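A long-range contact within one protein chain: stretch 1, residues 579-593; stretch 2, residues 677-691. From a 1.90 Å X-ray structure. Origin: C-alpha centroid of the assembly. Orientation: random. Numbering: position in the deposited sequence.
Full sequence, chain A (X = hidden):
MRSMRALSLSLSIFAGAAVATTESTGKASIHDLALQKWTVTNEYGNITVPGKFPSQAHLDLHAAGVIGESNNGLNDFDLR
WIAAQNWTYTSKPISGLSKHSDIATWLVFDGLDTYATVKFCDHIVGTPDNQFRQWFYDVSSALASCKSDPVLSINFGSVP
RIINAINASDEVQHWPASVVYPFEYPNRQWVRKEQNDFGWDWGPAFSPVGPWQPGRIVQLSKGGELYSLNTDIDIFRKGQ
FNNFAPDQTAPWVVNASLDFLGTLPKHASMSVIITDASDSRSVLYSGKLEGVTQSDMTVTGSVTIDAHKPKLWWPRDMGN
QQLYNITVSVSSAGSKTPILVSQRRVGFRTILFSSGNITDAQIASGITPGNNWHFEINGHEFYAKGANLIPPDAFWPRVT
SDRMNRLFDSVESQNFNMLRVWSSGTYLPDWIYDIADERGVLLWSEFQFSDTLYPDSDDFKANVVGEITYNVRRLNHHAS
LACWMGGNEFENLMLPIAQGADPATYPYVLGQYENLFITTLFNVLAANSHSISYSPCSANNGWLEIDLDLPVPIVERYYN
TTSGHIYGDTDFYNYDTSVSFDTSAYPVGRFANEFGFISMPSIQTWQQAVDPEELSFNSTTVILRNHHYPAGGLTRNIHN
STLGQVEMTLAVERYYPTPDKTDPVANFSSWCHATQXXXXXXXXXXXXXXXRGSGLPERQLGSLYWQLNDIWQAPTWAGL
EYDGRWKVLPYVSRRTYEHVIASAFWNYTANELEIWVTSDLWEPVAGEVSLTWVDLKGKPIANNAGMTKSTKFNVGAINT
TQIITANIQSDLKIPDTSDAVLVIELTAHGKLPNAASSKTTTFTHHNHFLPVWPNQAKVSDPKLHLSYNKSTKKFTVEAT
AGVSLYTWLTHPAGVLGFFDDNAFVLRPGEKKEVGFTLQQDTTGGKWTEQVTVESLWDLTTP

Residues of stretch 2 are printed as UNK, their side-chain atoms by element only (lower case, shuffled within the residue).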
# COMPACT_ATOMS: atom_id res chain seq x y z
N VAL A 579 -12.46 -16.71 31.80
CA VAL A 579 -12.04 -18.05 32.20
C VAL A 579 -10.87 -18.61 31.40
O VAL A 579 -10.52 -19.80 31.56
CB VAL A 579 -13.22 -19.06 32.11
CG1 VAL A 579 -14.33 -18.66 33.08
CG2 VAL A 579 -13.74 -19.17 30.70
N SER A 580 -10.25 -17.77 30.56
CA SER A 580 -9.22 -18.24 29.64
C SER A 580 -8.06 -18.97 30.28
O SER A 580 -7.49 -19.84 29.68
CB SER A 580 -8.69 -17.05 28.83
OG SER A 580 -9.75 -16.45 28.07
N PHE A 581 -7.68 -18.57 31.49
CA PHE A 581 -6.56 -19.17 32.23
C PHE A 581 -7.04 -20.03 33.39
O PHE A 581 -6.27 -20.36 34.28
CB PHE A 581 -5.65 -18.06 32.72
CG PHE A 581 -5.05 -17.27 31.58
CD1 PHE A 581 -4.07 -17.85 30.80
CD2 PHE A 581 -5.48 -16.00 31.29
CE1 PHE A 581 -3.52 -17.14 29.72
CE2 PHE A 581 -4.91 -15.28 30.22
CZ PHE A 581 -3.95 -15.88 29.44
N ASP A 582 -8.29 -20.38 33.36
CA ASP A 582 -8.91 -21.20 34.41
C ASP A 582 -8.98 -22.64 33.98
O ASP A 582 -9.86 -23.04 33.21
CB ASP A 582 -10.31 -20.67 34.67
CG ASP A 582 -10.98 -21.42 35.81
OD1 ASP A 582 -10.38 -22.41 36.27
OD2 ASP A 582 -12.08 -21.02 36.21
N THR A 583 -8.04 -23.45 34.46
CA THR A 583 -7.95 -24.85 34.00
C THR A 583 -9.20 -25.69 34.29
O THR A 583 -9.38 -26.74 33.66
CB THR A 583 -6.77 -25.58 34.63
OG1 THR A 583 -6.87 -25.49 36.04
CG2 THR A 583 -5.45 -24.97 34.16
N SER A 584 -10.08 -25.25 35.19
CA SER A 584 -11.33 -25.99 35.38
C SER A 584 -12.33 -25.74 34.22
O SER A 584 -13.34 -26.42 34.15
CB SER A 584 -11.95 -25.70 36.75
OG SER A 584 -12.19 -24.33 36.95
N ALA A 585 -12.02 -24.82 33.30
CA ALA A 585 -12.82 -24.63 32.12
C ALA A 585 -12.34 -25.42 30.88
O ALA A 585 -13.09 -25.54 29.91
CB ALA A 585 -12.94 -23.15 31.77
N TYR A 586 -11.13 -25.98 30.93
CA TYR A 586 -10.59 -26.78 29.82
C TYR A 586 -11.18 -28.21 29.73
O TYR A 586 -11.53 -28.81 30.74
CB TYR A 586 -9.06 -26.85 29.87
CG TYR A 586 -8.33 -25.51 29.93
CD1 TYR A 586 -8.94 -24.31 29.58
CD2 TYR A 586 -7.00 -25.47 30.33
CE1 TYR A 586 -8.24 -23.10 29.66
CE2 TYR A 586 -6.30 -24.28 30.44
CZ TYR A 586 -6.91 -23.10 30.10
OH TYR A 586 -6.17 -21.97 30.17
N PRO A 587 -11.31 -28.74 28.51
CA PRO A 587 -11.95 -30.07 28.35
C PRO A 587 -11.03 -31.21 28.79
O PRO A 587 -9.83 -31.16 28.51
CB PRO A 587 -12.23 -30.15 26.86
CG PRO A 587 -11.21 -29.26 26.23
CD PRO A 587 -11.00 -28.13 27.20
N VAL A 588 -11.57 -32.19 29.52
CA VAL A 588 -10.84 -33.41 29.88
C VAL A 588 -11.04 -34.50 28.82
O VAL A 588 -12.07 -35.14 28.81
CB VAL A 588 -11.25 -33.91 31.30
CG1 VAL A 588 -10.56 -35.21 31.63
CG2 VAL A 588 -10.85 -32.88 32.37
N GLY A 589 -10.07 -34.69 27.91
CA GLY A 589 -10.17 -35.68 26.84
C GLY A 589 -8.93 -36.52 26.60
O GLY A 589 -7.96 -36.43 27.35
N ARG A 590 -8.96 -37.33 25.56
CA ARG A 590 -7.86 -38.25 25.24
C ARG A 590 -6.80 -37.59 24.30
O ARG A 590 -5.68 -38.10 24.11
CB ARG A 590 -8.43 -39.47 24.51
CG ARG A 590 -9.56 -40.23 25.20
CD ARG A 590 -9.12 -41.03 26.42
NE ARG A 590 -10.26 -41.83 26.89
CZ ARG A 590 -10.37 -42.44 28.06
NH1 ARG A 590 -9.38 -42.39 28.96
NH2 ARG A 590 -11.48 -43.12 28.34
N PHE A 591 -7.16 -36.46 23.71
CA PHE A 591 -6.33 -35.84 22.65
C PHE A 591 -7.00 -34.54 22.32
O PHE A 591 -8.23 -34.49 22.21
CB PHE A 591 -6.36 -36.76 21.40
CG PHE A 591 -5.34 -36.41 20.32
CD1 PHE A 591 -5.52 -35.32 19.50
CD2 PHE A 591 -4.24 -37.23 20.09
CE1 PHE A 591 -4.60 -35.01 18.50
CE2 PHE A 591 -3.31 -36.94 19.09
CZ PHE A 591 -3.51 -35.83 18.30
N ALA A 592 -6.21 -33.48 22.10
CA ALA A 592 -6.77 -32.18 21.83
C ALA A 592 -6.37 -31.86 20.40
O ALA A 592 -5.20 -31.61 20.16
CB ALA A 592 -6.20 -31.16 22.80
N ASN A 593 -7.31 -31.95 19.47
CA ASN A 593 -7.00 -31.79 18.05
C ASN A 593 -7.20 -30.39 17.50
O ASN A 593 -6.77 -30.10 16.37
CB ASN A 593 -7.80 -32.81 17.22
CG ASN A 593 -9.23 -32.40 16.97
OD1 ASN A 593 -9.90 -31.89 17.85
ND2 ASN A 593 -9.73 -32.67 15.77
N UNK A 677 0.40 -11.64 22.88
CA UNK A 677 0.87 -12.09 24.17
C UNK A 677 -0.22 -12.89 24.84
O UNK A 677 0.07 -13.89 25.54
c UNK A 677 2.62 -8.96 25.71
c UNK A 677 3.74 -10.89 24.58
c UNK A 677 2.46 -10.05 24.68
c UNK A 677 1.24 -10.91 25.07
N UNK A 678 -1.46 -12.42 24.67
CA UNK A 678 -2.61 -13.10 25.32
C UNK A 678 -2.78 -14.49 24.67
O UNK A 678 -2.85 -15.47 25.37
c UNK A 678 -3.90 -12.29 25.17
c UNK A 678 -7.23 -14.63 26.38
c UNK A 678 -6.54 -13.90 27.31
c UNK A 678 -5.46 -13.13 26.91
c UNK A 678 -6.85 -14.58 25.04
c UNK A 678 -5.79 -13.79 24.66
c UNK A 678 -5.09 -13.07 25.58
N UNK A 679 -2.73 -14.56 23.33
CA UNK A 679 -2.85 -15.83 22.61
C UNK A 679 -1.76 -16.80 23.01
O UNK A 679 -2.04 -17.97 23.17
c UNK A 679 -2.44 -16.57 18.76
o UNK A 679 -1.51 -15.82 18.65
c UNK A 679 -2.77 -15.61 21.08
n UNK A 679 -2.95 -17.22 17.75
c UNK A 679 -3.00 -16.84 20.18
N UNK A 680 -0.49 -16.34 23.06
CA UNK A 680 0.62 -17.23 23.44
C UNK A 680 0.40 -17.84 24.83
O UNK A 680 0.56 -19.03 25.04
c UNK A 680 1.88 -16.47 23.45
N UNK A 681 0.07 -16.97 25.76
CA UNK A 681 -0.05 -17.37 27.16
C UNK A 681 -1.23 -18.32 27.33
O UNK A 681 -1.16 -19.25 28.13
c UNK A 681 1.20 -15.51 28.43
o UNK A 681 1.26 -14.32 28.88
o UNK A 681 2.23 -16.19 28.27
c UNK A 681 -0.17 -16.12 28.05
N UNK A 682 -2.34 -18.04 26.65
CA UNK A 682 -3.48 -18.97 26.68
C UNK A 682 -3.15 -20.34 26.07
O UNK A 682 -3.51 -21.35 26.64
c UNK A 682 -4.74 -18.37 26.05
s UNK A 682 -7.49 -18.62 25.53
c UNK A 682 -6.01 -19.13 26.44
c UNK A 682 -6.96 -19.09 23.90
N UNK A 683 -2.42 -20.39 24.95
CA UNK A 683 -2.09 -21.68 24.35
C UNK A 683 -1.17 -22.47 25.28
O UNK A 683 -1.39 -23.67 25.51
c UNK A 683 -4.20 -19.82 20.97
c UNK A 683 -3.34 -20.16 21.99
c UNK A 683 -2.42 -21.18 21.84
o UNK A 683 -4.98 -20.07 18.80
c UNK A 683 -2.34 -21.80 20.60
c UNK A 683 -4.11 -20.44 19.78
c UNK A 683 -1.45 -21.52 22.95
c UNK A 683 -3.19 -21.44 19.57
N UNK A 684 -0.18 -21.78 25.86
CA UNK A 684 0.73 -22.36 26.86
C UNK A 684 -0.07 -22.97 27.99
O UNK A 684 0.17 -24.11 28.40
c UNK A 684 3.08 -20.50 29.28
c UNK A 684 2.59 -21.71 28.49
c UNK A 684 1.63 -21.28 27.41
c UNK A 684 4.02 -20.86 30.38
n UNK A 684 4.47 -19.64 31.13
N UNK A 685 -1.00 -22.18 28.48
CA UNK A 685 -1.88 -22.63 29.55
C UNK A 685 -2.67 -23.92 29.18
O UNK A 685 -2.88 -24.83 30.04
o UNK A 685 -3.63 -21.94 31.08
c UNK A 685 -2.83 -21.52 29.97
N UNK A 686 -3.12 -24.01 27.93
CA UNK A 686 -3.81 -25.20 27.51
C UNK A 686 -2.84 -26.34 27.24
O UNK A 686 -3.07 -27.44 27.68
c UNK A 686 -6.95 -24.04 25.53
o UNK A 686 -7.29 -25.04 24.92
o UNK A 686 -7.46 -22.95 25.30
c UNK A 686 -4.71 -24.95 26.30
c UNK A 686 -5.93 -24.13 26.64
N UNK A 687 -1.75 -26.09 26.51
CA UNK A 687 -0.85 -27.17 26.19
C UNK A 687 -0.27 -27.89 27.42
O UNK A 687 -0.14 -29.11 27.42
c UNK A 687 -0.17 -26.28 23.95
c UNK A 687 0.85 -25.57 23.07
c UNK A 687 0.34 -26.69 25.34
c UNK A 687 1.33 -27.85 25.26
N UNK A 688 0.15 -27.13 28.43
CA UNK A 688 0.73 -27.74 29.62
C UNK A 688 -0.34 -28.56 30.37
O UNK A 688 -0.04 -29.58 30.96
c UNK A 688 0.36 -25.72 31.20
n UNK A 688 0.39 -24.43 33.25
c UNK A 688 1.04 -24.71 32.11
o UNK A 688 2.13 -24.20 31.82
c UNK A 688 1.34 -26.69 30.55
N UNK A 689 -1.58 -28.12 30.31
CA UNK A 689 -2.70 -28.88 30.92
C UNK A 689 -3.01 -30.19 30.15
O UNK A 689 -3.21 -31.25 30.75
c UNK A 689 -5.99 -29.19 30.25
c UNK A 689 -5.63 -28.91 32.58
c UNK A 689 -7.15 -29.89 30.51
c UNK A 689 -7.55 -30.08 31.80
c UNK A 689 -6.78 -29.58 32.84
c UNK A 689 -5.21 -28.71 31.29
c UNK A 689 -3.94 -27.98 31.00
N UNK A 690 -3.00 -30.12 28.83
CA UNK A 690 -3.18 -31.32 28.00
C UNK A 690 -2.03 -32.33 28.23
O UNK A 690 -2.27 -33.53 28.41
c UNK A 690 -6.82 -29.55 26.39
o UNK A 690 -7.76 -27.67 25.17
c UNK A 690 -5.74 -30.37 26.70
c UNK A 690 -5.42 -28.25 24.91
c UNK A 690 -6.65 -28.49 25.49
c UNK A 690 -4.34 -29.06 25.23
c UNK A 690 -4.49 -30.14 26.13
c UNK A 690 -3.29 -30.99 26.50
N UNK A 691 -0.79 -31.82 28.24
CA UNK A 691 0.36 -32.69 28.42
C UNK A 691 0.45 -33.38 29.77
O UNK A 691 0.80 -34.53 29.81
n UNK A 691 4.24 -32.16 26.79
n UNK A 691 6.00 -30.81 26.12
c UNK A 691 1.83 -31.56 26.78
n UNK A 691 6.39 -33.01 26.69
c UNK A 691 1.63 -31.94 28.24
c UNK A 691 3.25 -31.09 26.61
c UNK A 691 5.54 -31.99 26.55

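Position 677 carries four carbons forked at the second and lies out of reach of the first stretch. It is Leu 677, an apolar chain buried away from this contact. At 678 one carbon leads to a ring of six carbons without oxygen, which touches Ser 580 and Phe 581; this is Phe 678. Its CZ lies 3.5 Å from Ser 580 OG, at the ring edge, and its CE1 lies 3.6 Å from Phe 581 CE2; the two phenyl planes meet obliquely, at 76°, apolar ring packing on apolar ring.

Position 679 has three carbons, the last carrying one oxygen and one nitrogen: Gln 679, pointing away, its amide hydrogen-bonded elsewhere in the structure. A single carbon at 680 gives Ala 680, out of reach, a small apolar residue in a buried place. Position 681 shows two carbons, the second bearing two oxygens, beside the Phe 581 ring, hence Asp 681. Its CB is 3.9 Å from Phe 581 CE1, while the carboxylate, partly exposed, finds a partner elsewhere.

At 682 an unbranched chain of two carbons, a sulfur and a carbon passes close to Ser 580 and Phe 581; it can only be Met 682. The flexible, apolar chain follows the turn, with CG 3.6 Å from Ser 580 O and SD 3.8 Å from Ser 580 CB. The backbone N of Met 682 meets the edge of the Phe 581 ring, 3.4 Å from Phe 581 CE1.

Position 683, one carbon and a six-carbon ring bearing one oxygen, points away: Tyr 683, buried, its hydroxyl bonded elsewhere. Position 684, four carbons in a row ending in nitrogen, makes no contact here; Lys 684 is partly exposed, its NZ bonded elsewhere. At 685 there is one carbon and one oxygen, the oxygen 2.7 Å from Tyr 586 OH. This is Ser 685, whose OG donates a hydrogen bond to that phenol from a side chain of little bulk.

Position 686 has three carbons, the last with two oxygens, lying over the Tyr 586 ring: Glu 686. Its CG is 3.8 Å from the ring centroid, so the aliphatic part of an acidic residue packs like a hydrocarbon. Position 687, four carbons forked at the first with one arm of two, faces away; Ile 687 is apolar and buried. Position 688, three carbons ending in oxygen and nitrogen, is Gln 688, whose amide nitrogen is bonded elsewhere.

Position 689 has one carbon and a plain six-carbon ring, with Tyr 586 CB over its face. Phe 689 offers a broad apolar surface: Tyr 586 CB is 3.6 Å from Phe 689 CE2, and the Tyr 586 ring directs its edge at that face. Position 690 has a similar ring bearing an oxygen, with Ala 592 CB over its face, 3.6 Å from the centroid. In Tyr 690 the ring packs while OH donates to Glu 686 OE1 at 2.7 Å. Position 691, three carbons, a nitrogen, and a carbon with two more nitrogens, is beyond reach; the guanidinium of Arg 691 is bonded elsewhere.

The contact sets one side of a helix against an irregular segment, burying 685 Å², both sides summed. Tyr 586 is its hub: its OH accepts from Ser 685 and donates to Ser 580 O at 2.6 Å, linking helix to turn, while its ring packs against Glu 686 and Phe 689.

Stretch 2 (677-691) LFQADMYKSEIQFYR
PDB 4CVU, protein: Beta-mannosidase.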